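Local coordinates for aldose 1-epimerase (Caenorhabditis elegans, PDB 1LUR), which probably interconverts the alpha and beta anomers of aldose sugars such as galactose, at residues Arg110-Val115 with Ala139-Thr144; Val122-Arg127 with Val143-Asn148. All coordinates share one frame; numbering follows the deposited sequence.

Overall arrangement
Both contacts belong to one edge of the large antiparallel beta-sheet of the galactose mutarotase fold, and both use strand 138-147; their centres lie about 7 Å apart. Contact 2 joins direct neighbours in the sheet, 122-127 and 143-148, through a ladder of main-chain hydrogen bonds, with apolar packing on one face and a hydroxyl pair on the other. Contact 1 reaches one strand further: 110-115 and 139-144 are separated by strand 121-129, and the gap is bridged mainly by van der Waals contact of the Trp-112 indole with two aliphatic side chains and a main-chain carbonyl. The two are tied through Ser-125, whose hydroxyl is hydrogen-bonded to Asp-142. Both are mostly buried, while Val-115 with Asp-142 and Ser-123 with Thr-144 mark the more accessible face.

Contact 1: residues Arg110-Val115 with Ala139-Thr144; sequences RKWEVV and AKIDVT
Trp-112 meets Ile-141 and Val-143 with the far end of its six-membered ring. CH2 lies 3.6 Å from Ile-141 CG2 and 3.8 Å from Val-143 CG2, so the outer benzo atoms touch a methyl of each of two alternate residues on the strand. CZ3 also approaches the main chain, 3.6 Å from Ile-141 O, a van der Waals approach of a ring carbon to a carbonyl oxygen. The Trp-112 side chain crosses both aliphatic side chains at a slant. In Val-143, CG2 is anti to the carbonyl carbon, and this is the branch that touches the ring. On the other face of the sheet, Val-115 CG2 lies 4.0 Å from Asp-142 OD2, the two side chains crossing at about a right angle. The other carboxylate oxygen, Asp-142 OD1, accepts a hydrogen bond from Lys-140 NZ at 2.7 Å, part of a salt bridge, met on the syn side and 29° out of the carboxylate plane; Ser-125 OG also hydrogen-bonds to OD1. Further out, Trp-112 NE1 is hydrogen-bonded to Leu-107 O, which probably helps fix the indole's rotation. This is packing between next-nearest strands of the galactose mutarotase fold: Trp-112, just before edge strand 113-118, reaches over strand 121-129, where Val-126 packs on it, to strand 138-147, which strand 152-160 flanks on its other side.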
ATOM      1  N   ARG A 110       2.573  -5.886 -13.703  1.00 33.03           N
ATOM      2  CA  ARG A 110       2.685  -5.431 -15.080  1.00 34.23           C
ATOM      3  C   ARG A 110       3.649  -4.265 -15.253  1.00 34.32           C
ATOM      4  O   ARG A 110       3.927  -3.530 -14.311  1.00 34.93           O
ATOM      5  CB  ARG A 110       1.300  -5.073 -15.608  1.00 34.71           C
ATOM      6  CG  ARG A 110       0.351  -6.267 -15.582  1.00 35.45           C
ATOM      7  CD  ARG A 110      -0.991  -5.900 -16.136  1.00 33.41           C
ATOM      8  NE  ARG A 110      -0.861  -5.390 -17.494  1.00 35.49           N
ATOM      9  CZ  ARG A 110      -1.835  -4.779 -18.154  1.00 34.33           C
ATOM     10  NH1 ARG A 110      -3.018  -4.604 -17.578  1.00 34.62           N
ATOM     11  NH2 ARG A 110      -1.622  -4.335 -19.387  1.00 35.68           N
ATOM     12  N   LYS A 111       4.169  -4.122 -16.467  1.00 34.76           N
ATOM     13  CA  LYS A 111       5.106  -3.058 -16.789  1.00 34.13           C
ATOM     14  C   LYS A 111       4.343  -1.795 -17.174  1.00 32.49           C
ATOM     15  O   LYS A 111       3.682  -1.745 -18.213  1.00 31.13           O
ATOM     16  CB  LYS A 111       6.013  -3.499 -17.943  1.00 38.92           C
ATOM     17  CG  LYS A 111       6.638  -4.880 -17.746  1.00 41.78           C
ATOM     18  CD  LYS A 111       7.641  -5.213 -18.850  1.00 46.29           C
ATOM     19  CE  LYS A 111       8.924  -4.418 -18.678  1.00 46.85           C
ATOM     20  NZ  LYS A 111       9.571  -4.742 -17.373  1.00 48.23           N
ATOM     21  N   TRP A 112       4.431  -0.777 -16.323  1.00 29.97           N
ATOM     22  CA  TRP A 112       3.750   0.488 -16.571  1.00 27.70           C
ATOM     23  C   TRP A 112       4.590   1.385 -17.477  1.00 30.21           C
ATOM     24  O   TRP A 112       5.813   1.275 -17.503  1.00 30.22           O
ATOM     25  CB  TRP A 112       3.518   1.232 -15.260  1.00 27.29           C
ATOM     26  CG  TRP A 112       2.606   0.557 -14.295  1.00 24.38           C
ATOM     27  CD1 TRP A 112       2.722  -0.709 -13.794  1.00 24.57           C
ATOM     28  CD2 TRP A 112       1.472   1.145 -13.654  1.00 22.96           C
ATOM     29  NE1 TRP A 112       1.723  -0.944 -12.868  1.00 22.35           N
ATOM     30  CE2 TRP A 112       0.946   0.180 -12.764  1.00 23.05           C
ATOM     31  CE3 TRP A 112       0.851   2.396 -13.740  1.00 21.36           C
ATOM     32  CZ2 TRP A 112      -0.172   0.432 -11.966  1.00 23.93           C
ATOM     33  CZ3 TRP A 112      -0.265   2.645 -12.943  1.00 24.58           C
ATOM     34  CH2 TRP A 112      -0.760   1.666 -12.068  1.00 23.57           C
ATOM     35  N   GLU A 113       3.923   2.280 -18.199  1.00 30.92           N
ATOM     36  CA  GLU A 113       4.602   3.208 -19.101  1.00 34.41           C
ATOM     37  C   GLU A 113       5.009   4.451 -18.312  1.00 33.83           C
ATOM     38  O   GLU A 113       4.320   4.849 -17.376  1.00 32.27           O
ATOM     39  CB  GLU A 113       3.663   3.641 -20.231  1.00 37.39           C
ATOM     40  CG  GLU A 113       3.283   2.538 -21.201  1.00 45.28           C
ATOM     41  CD  GLU A 113       4.402   2.215 -22.168  1.00 49.41           C
ATOM     42  OE1 GLU A 113       4.759   3.100 -22.973  1.00 52.65           O
ATOM     43  OE2 GLU A 113       4.927   1.080 -22.125  1.00 52.13           O
ATOM     44  N   VAL A 114       6.137   5.046 -18.676  1.00 32.68           N
ATOM     45  CA  VAL A 114       6.600   6.243 -17.995  1.00 32.78           C
ATOM     46  C   VAL A 114       6.045   7.383 -18.830  1.00 32.31           C
ATOM     47  O   VAL A 114       6.477   7.589 -19.962  1.00 32.91           O
ATOM     48  CB  VAL A 114       8.131   6.332 -17.974  1.00 34.12           C
ATOM     49  CG1 VAL A 114       8.557   7.694 -17.450  1.00 33.35           C
ATOM     50  CG2 VAL A 114       8.703   5.229 -17.105  1.00 34.49           C
ATOM     51  N   VAL A 115       5.076   8.111 -18.290  1.00 29.54           N
ATOM     52  CA  VAL A 115       4.487   9.217 -19.029  1.00 29.74           C
ATOM     53  C   VAL A 115       5.057  10.580 -18.661  1.00 29.91           C
ATOM     54  O   VAL A 115       4.830  11.561 -19.368  1.00 31.22           O
ATOM     55  CB  VAL A 115       2.958   9.252 -18.861  1.00 30.89           C
ATOM     56  CG1 VAL A 115       2.330   8.105 -19.634  1.00 32.00           C
ATOM     57  CG2 VAL A 115       2.592   9.161 -17.387  1.00 32.11           C
ATOM     58  N   ALA A 139      -9.878   0.112 -17.555  1.00 28.64           N
ATOM     59  CA  ALA A 139      -9.436   1.325 -16.895  1.00 27.54           C
ATOM     60  C   ALA A 139      -8.049   1.732 -17.341  1.00 28.30           C
ATOM     61  O   ALA A 139      -7.210   0.890 -17.666  1.00 27.72           O
ATOM     62  CB  ALA A 139      -9.447   1.134 -15.382  1.00 28.66           C
ATOM     63  N   LYS A 140      -7.833   3.039 -17.379  1.00 26.42           N
ATOM     64  CA  LYS A 140      -6.555   3.603 -17.764  1.00 27.74           C
ATOM     65  C   LYS A 140      -6.116   4.172 -16.420  1.00 27.12           C
ATOM     66  O   LYS A 140      -6.747   5.091 -15.903  1.00 25.87           O
ATOM     67  CB  LYS A 140      -6.725   4.724 -18.790  1.00 28.73           C
ATOM     68  CG  LYS A 140      -5.397   5.358 -19.182  1.00 33.99           C
ATOM     69  CD  LYS A 140      -5.574   6.502 -20.160  1.00 37.34           C
ATOM     70  CE  LYS A 140      -4.253   7.229 -20.366  1.00 39.53           C
ATOM     71  NZ  LYS A 140      -3.740   7.802 -19.090  1.00 39.91           N
ATOM     72  N   ILE A 141      -5.062   3.604 -15.851  1.00 26.72           N
ATOM     73  CA  ILE A 141      -4.566   4.053 -14.564  1.00 27.93           C
ATOM     74  C   ILE A 141      -3.249   4.808 -14.631  1.00 29.86           C
ATOM     75  O   ILE A 141      -2.318   4.392 -15.320  1.00 30.47           O
ATOM     76  CB  ILE A 141      -4.384   2.852 -13.591  1.00 26.42           C
ATOM     77  CG1 ILE A 141      -5.702   2.090 -13.437  1.00 27.69           C
ATOM     78  CG2 ILE A 141      -3.954   3.337 -12.216  1.00 23.57           C
ATOM     79  CD1 ILE A 141      -5.812   0.871 -14.320  1.00 26.74           C
ATOM     80  N   ASP A 142      -3.187   5.918 -13.899  1.00 29.75           N
ATOM     81  CA  ASP A 142      -1.999   6.753 -13.842  1.00 29.77           C
ATOM     82  C   ASP A 142      -1.630   6.975 -12.380  1.00 28.23           C
ATOM     83  O   ASP A 142      -2.469   7.376 -11.575  1.00 25.50           O
ATOM     84  CB  ASP A 142      -2.256   8.095 -14.534  1.00 35.89           C
ATOM     85  CG  ASP A 142      -2.159   7.996 -16.045  1.00 40.69           C
ATOM     86  OD1 ASP A 142      -2.882   7.170 -16.646  1.00 43.01           O
ATOM     87  OD2 ASP A 142      -1.349   8.746 -16.635  1.00 46.77           O
ATOM     88  N   VAL A 143      -0.375   6.689 -12.047  1.00 26.12           N
ATOM     89  CA  VAL A 143       0.125   6.851 -10.690  1.00 27.18           C
ATOM     90  C   VAL A 143       1.341   7.766 -10.698  1.00 28.30           C
ATOM     91  O   VAL A 143       2.256   7.592 -11.511  1.00 29.61           O
ATOM     92  CB  VAL A 143       0.526   5.489 -10.087  1.00 25.81           C
ATOM     93  CG1 VAL A 143       1.381   5.694  -8.843  1.00 31.28           C
ATOM     94  CG2 VAL A 143      -0.727   4.695  -9.747  1.00 25.53           C
ATOM     95  N   THR A 144       1.353   8.734  -9.787  1.00 27.26           N
ATOM     96  CA  THR A 144       2.467   9.669  -9.705  1.00 25.90           C
ATOM     97  C   THR A 144       3.112   9.691  -8.331  1.00 25.91           C
ATOM     98  O   THR A 144       2.427   9.618  -7.310  1.00 26.51           O
ATOM     99  CB  THR A 144       2.013  11.115 -10.037  1.00 24.55           C
ATOM    100  OG1 THR A 144       1.407  11.149 -11.335  1.00 24.15           O
ATOM    101  CG2 THR A 144       3.217  12.074 -10.016  1.00 25.98           C
TER

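Contact 2: residues Val122-Arg127 with Val143-Asn148; sequences VSFSVR and VTYTVN
Phe-124 and Tyr-145 touch on the buried face of a two-strand ladder. From Phe-124 CB, which lies 4.0 Å from Val-143 O, the side chain runs through CD1, also near that oxygen, to CE1, which stands 3.9 Å from Tyr-145 CD1. Tyr-145 CD1 lies at the edge of the Phe-124 ring, near its plane, and the two side chains cross obliquely. Val-122 CG1 packs against Tyr-145 CB on the same face, their side chains side by side. In the main chain, Val-122 and Tyr-145 exchange two hydrogen bonds, as do Phe-124 and Val-143; Phe-124 N to Val-143 O measures 2.7 Å. The pair between, Ser-123 and Thr-144, is non-hydrogen-bonded in the backbone, but on the opposite face Ser-123 OG and Thr-144 OG1 share a hydrogen bond of 2.7 Å. The axes of 122-127 and 143-147 come within 4.6 Å, with N-to-C directions 167° apart, as in an antiparallel pair. Tyr-145 OH is hydrogen-bonded to Ala-32 O, and Leu-27 of strand 24-28 touches Val-122, Phe-124 and Tyr-145. Within the sheet, strand 113-118 borders 121-129, and strand 152-160 borders 138-147.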
ATOM      1  N   VAL A 122       7.640  11.547 -10.970  1.00 28.99           N
ATOM      2  CA  VAL A 122       7.567  10.555 -12.035  1.00 27.22           C
ATOM      3  C   VAL A 122       6.143  10.011 -12.080  1.00 27.93           C
ATOM      4  O   VAL A 122       5.539   9.752 -11.038  1.00 25.88           O
ATOM      5  CB  VAL A 122       8.562   9.379 -11.806  1.00 28.17           C
ATOM      6  CG1 VAL A 122       8.243   8.670 -10.496  1.00 28.76           C
ATOM      7  CG2 VAL A 122       8.487   8.398 -12.971  1.00 30.16           C
ATOM      8  N   SER A 123       5.600   9.866 -13.284  1.00 26.97           N
ATOM      9  CA  SER A 123       4.247   9.351 -13.439  1.00 27.34           C
ATOM     10  C   SER A 123       4.269   8.109 -14.314  1.00 29.60           C
ATOM     11  O   SER A 123       5.013   8.039 -15.292  1.00 28.80           O
ATOM     12  CB  SER A 123       3.329  10.400 -14.062  1.00 25.99           C
ATOM     13  OG  SER A 123       3.225  11.554 -13.242  1.00 27.91           O
ATOM     14  N   PHE A 124       3.454   7.124 -13.941  1.00 30.59           N
ATOM     15  CA  PHE A 124       3.355   5.866 -14.672  1.00 30.38           C
ATOM     16  C   PHE A 124       1.914   5.685 -15.112  1.00 30.35           C
ATOM     17  O   PHE A 124       0.994   6.160 -14.451  1.00 27.80           O
ATOM     18  CB  PHE A 124       3.717   4.675 -13.782  1.00 28.93           C
ATOM     19  CG  PHE A 124       5.100   4.729 -13.210  1.00 30.35           C
ATOM     20  CD1 PHE A 124       5.299   5.031 -11.869  1.00 28.63           C
ATOM     21  CD2 PHE A 124       6.209   4.448 -14.006  1.00 31.82           C
ATOM     22  CE1 PHE A 124       6.582   5.050 -11.322  1.00 30.58           C
ATOM     23  CE2 PHE A 124       7.496   4.465 -13.473  1.00 31.13           C
ATOM     24  CZ  PHE A 124       7.682   4.766 -12.126  1.00 30.36           C
ATOM     25  N   SER A 125       1.712   4.995 -16.227  1.00 29.87           N
ATOM     26  CA  SER A 125       0.362   4.769 -16.715  1.00 29.68           C
ATOM     27  C   SER A 125       0.264   3.338 -17.222  1.00 29.55           C
ATOM     28  O   SER A 125       1.263   2.748 -17.621  1.00 29.64           O
ATOM     29  CB  SER A 125       0.020   5.748 -17.837  1.00 30.85           C
ATOM     30  OG  SER A 125      -1.349   5.628 -18.202  1.00 31.11           O
ATOM     31  N   VAL A 126      -0.938   2.778 -17.176  1.00 27.68           N
ATOM     32  CA  VAL A 126      -1.163   1.413 -17.633  1.00 28.81           C
ATOM     33  C   VAL A 126      -2.652   1.189 -17.856  1.00 28.07           C
ATOM     34  O   VAL A 126      -3.490   1.845 -17.235  1.00 28.39           O
ATOM     35  CB  VAL A 126      -0.647   0.383 -16.602  1.00 27.34           C
ATOM     36  CG1 VAL A 126      -1.550   0.361 -15.374  1.00 25.78           C
ATOM     37  CG2 VAL A 126      -0.566  -0.998 -17.243  1.00 29.42           C
ATOM     38  N   ARG A 127      -2.979   0.270 -18.756  1.00 27.75           N
ATOM     39  CA  ARG A 127      -4.367  -0.036 -19.053  1.00 28.77           C
ATOM     40  C   ARG A 127      -4.643  -1.474 -18.665  1.00 27.78           C
ATOM     41  O   ARG A 127      -3.760  -2.327 -18.743  1.00 28.14           O
ATOM     42  CB  ARG A 127      -4.655   0.142 -20.546  1.00 29.00           C
ATOM     43  CG  ARG A 127      -4.583   1.567 -21.038  1.00 31.74           C
ATOM     44  CD  ARG A 127      -4.695   1.603 -22.560  1.00 36.43           C
ATOM     45  NE  ARG A 127      -4.773   2.965 -23.069  1.00 38.84           N
ATOM     46  CZ  ARG A 127      -5.846   3.739 -22.970  1.00 39.82           C
ATOM     47  NH1 ARG A 127      -6.949   3.285 -22.383  1.00 39.06           N
ATOM     48  NH2 ARG A 127      -5.811   4.976 -23.451  1.00 41.67           N
ATOM     49  N   VAL A 143      -0.375   6.689 -12.047  1.00 26.12           N
ATOM     50  CA  VAL A 143       0.125   6.851 -10.690  1.00 27.18           C
ATOM     51  C   VAL A 143       1.341   7.766 -10.698  1.00 28.30           C
ATOM     52  O   VAL A 143       2.256   7.592 -11.511  1.00 29.61           O
ATOM     53  CB  VAL A 143       0.526   5.489 -10.087  1.00 25.81           C
ATOM     54  CG1 VAL A 143       1.381   5.694  -8.843  1.00 31.28           C
ATOM     55  CG2 VAL A 143      -0.727   4.695  -9.747  1.00 25.53           C
ATOM     56  N   THR A 144       1.353   8.734  -9.787  1.00 27.26           N
ATOM     57  CA  THR A 144       2.467   9.669  -9.705  1.00 25.90           C
ATOM     58  C   THR A 144       3.112   9.691  -8.331  1.00 25.91           C
ATOM     59  O   THR A 144       2.427   9.618  -7.310  1.00 26.51           O
ATOM     60  CB  THR A 144       2.013  11.115 -10.037  1.00 24.55           C
ATOM     61  OG1 THR A 144       1.407  11.149 -11.335  1.00 24.15           O
ATOM     62  CG2 THR A 144       3.217  12.074 -10.016  1.00 25.98           C
ATOM     63  N   TYR A 145       4.441   9.757  -8.322  1.00 25.08           N
ATOM     64  CA  TYR A 145       5.209   9.808  -7.091  1.00 26.41           C
ATOM     65  C   TYR A 145       5.915  11.155  -7.171  1.00 28.50           C
ATOM     66  O   TYR A 145       6.566  11.455  -8.178  1.00 29.43           O
ATOM     67  CB  TYR A 145       6.264   8.711  -7.021  1.00 26.28           C
ATOM     68  CG  TYR A 145       5.734   7.323  -6.780  1.00 27.09           C
ATOM     69  CD1 TYR A 145       5.446   6.471  -7.850  1.00 27.12           C
ATOM     70  CD2 TYR A 145       5.593   6.828  -5.484  1.00 26.91           C
ATOM     71  CE1 TYR A 145       5.044   5.155  -7.634  1.00 26.94           C
ATOM     72  CE2 TYR A 145       5.188   5.508  -5.257  1.00 26.85           C
ATOM     73  CZ  TYR A 145       4.922   4.678  -6.340  1.00 28.54           C
ATOM     74  OH  TYR A 145       4.567   3.365  -6.129  1.00 27.75           O
ATOM     75  N   THR A 146       5.781  11.961  -6.126  1.00 27.88           N
ATOM     76  CA  THR A 146       6.410  13.272  -6.098  1.00 27.85           C
ATOM     77  C   THR A 146       6.982  13.566  -4.717  1.00 27.65           C
ATOM     78  O   THR A 146       6.383  13.220  -3.702  1.00 26.28           O
ATOM     79  CB  THR A 146       5.380  14.372  -6.440  1.00 27.86           C
ATOM     80  OG1 THR A 146       4.834  14.133  -7.746  1.00 26.79           O
ATOM     81  CG2 THR A 146       6.031  15.760  -6.399  1.00 28.70           C
ATOM     82  N   VAL A 147       8.161  14.173  -4.682  1.00 27.37           N
ATOM     83  CA  VAL A 147       8.794  14.519  -3.415  1.00 29.00           C
ATOM     84  C   VAL A 147       8.870  16.042  -3.430  1.00 30.06           C
ATOM     85  O   VAL A 147       9.063  16.637  -4.490  1.00 30.65           O
ATOM     86  CB  VAL A 147      10.215  13.943  -3.295  1.00 29.15           C
ATOM     87  CG1 VAL A 147      10.152  12.443  -3.057  1.00 27.78           C
ATOM     88  CG2 VAL A 147      11.013  14.255  -4.560  1.00 29.77           C
ATOM     89  N   ASN A 148       8.705  16.675  -2.272  1.00 30.17           N
ATOM     90  CA  ASN A 148       8.762  18.136  -2.220  1.00 31.75           C
ATOM     91  C   ASN A 148       9.658  18.670  -1.109  1.00 33.26           C
ATOM     92  O   ASN A 148      10.259  17.902  -0.363  1.00 32.55           O
ATOM     93  CB  ASN A 148       7.358  18.721  -2.059  1.00 29.95           C
ATOM     94  CG  ASN A 148       6.651  18.217  -0.815  1.00 29.03           C
ATOM     95  OD1 ASN A 148       7.260  18.051   0.242  1.00 25.52           O
ATOM     96  ND2 ASN A 148       5.349  17.995  -0.931  1.00 31.30           N
TER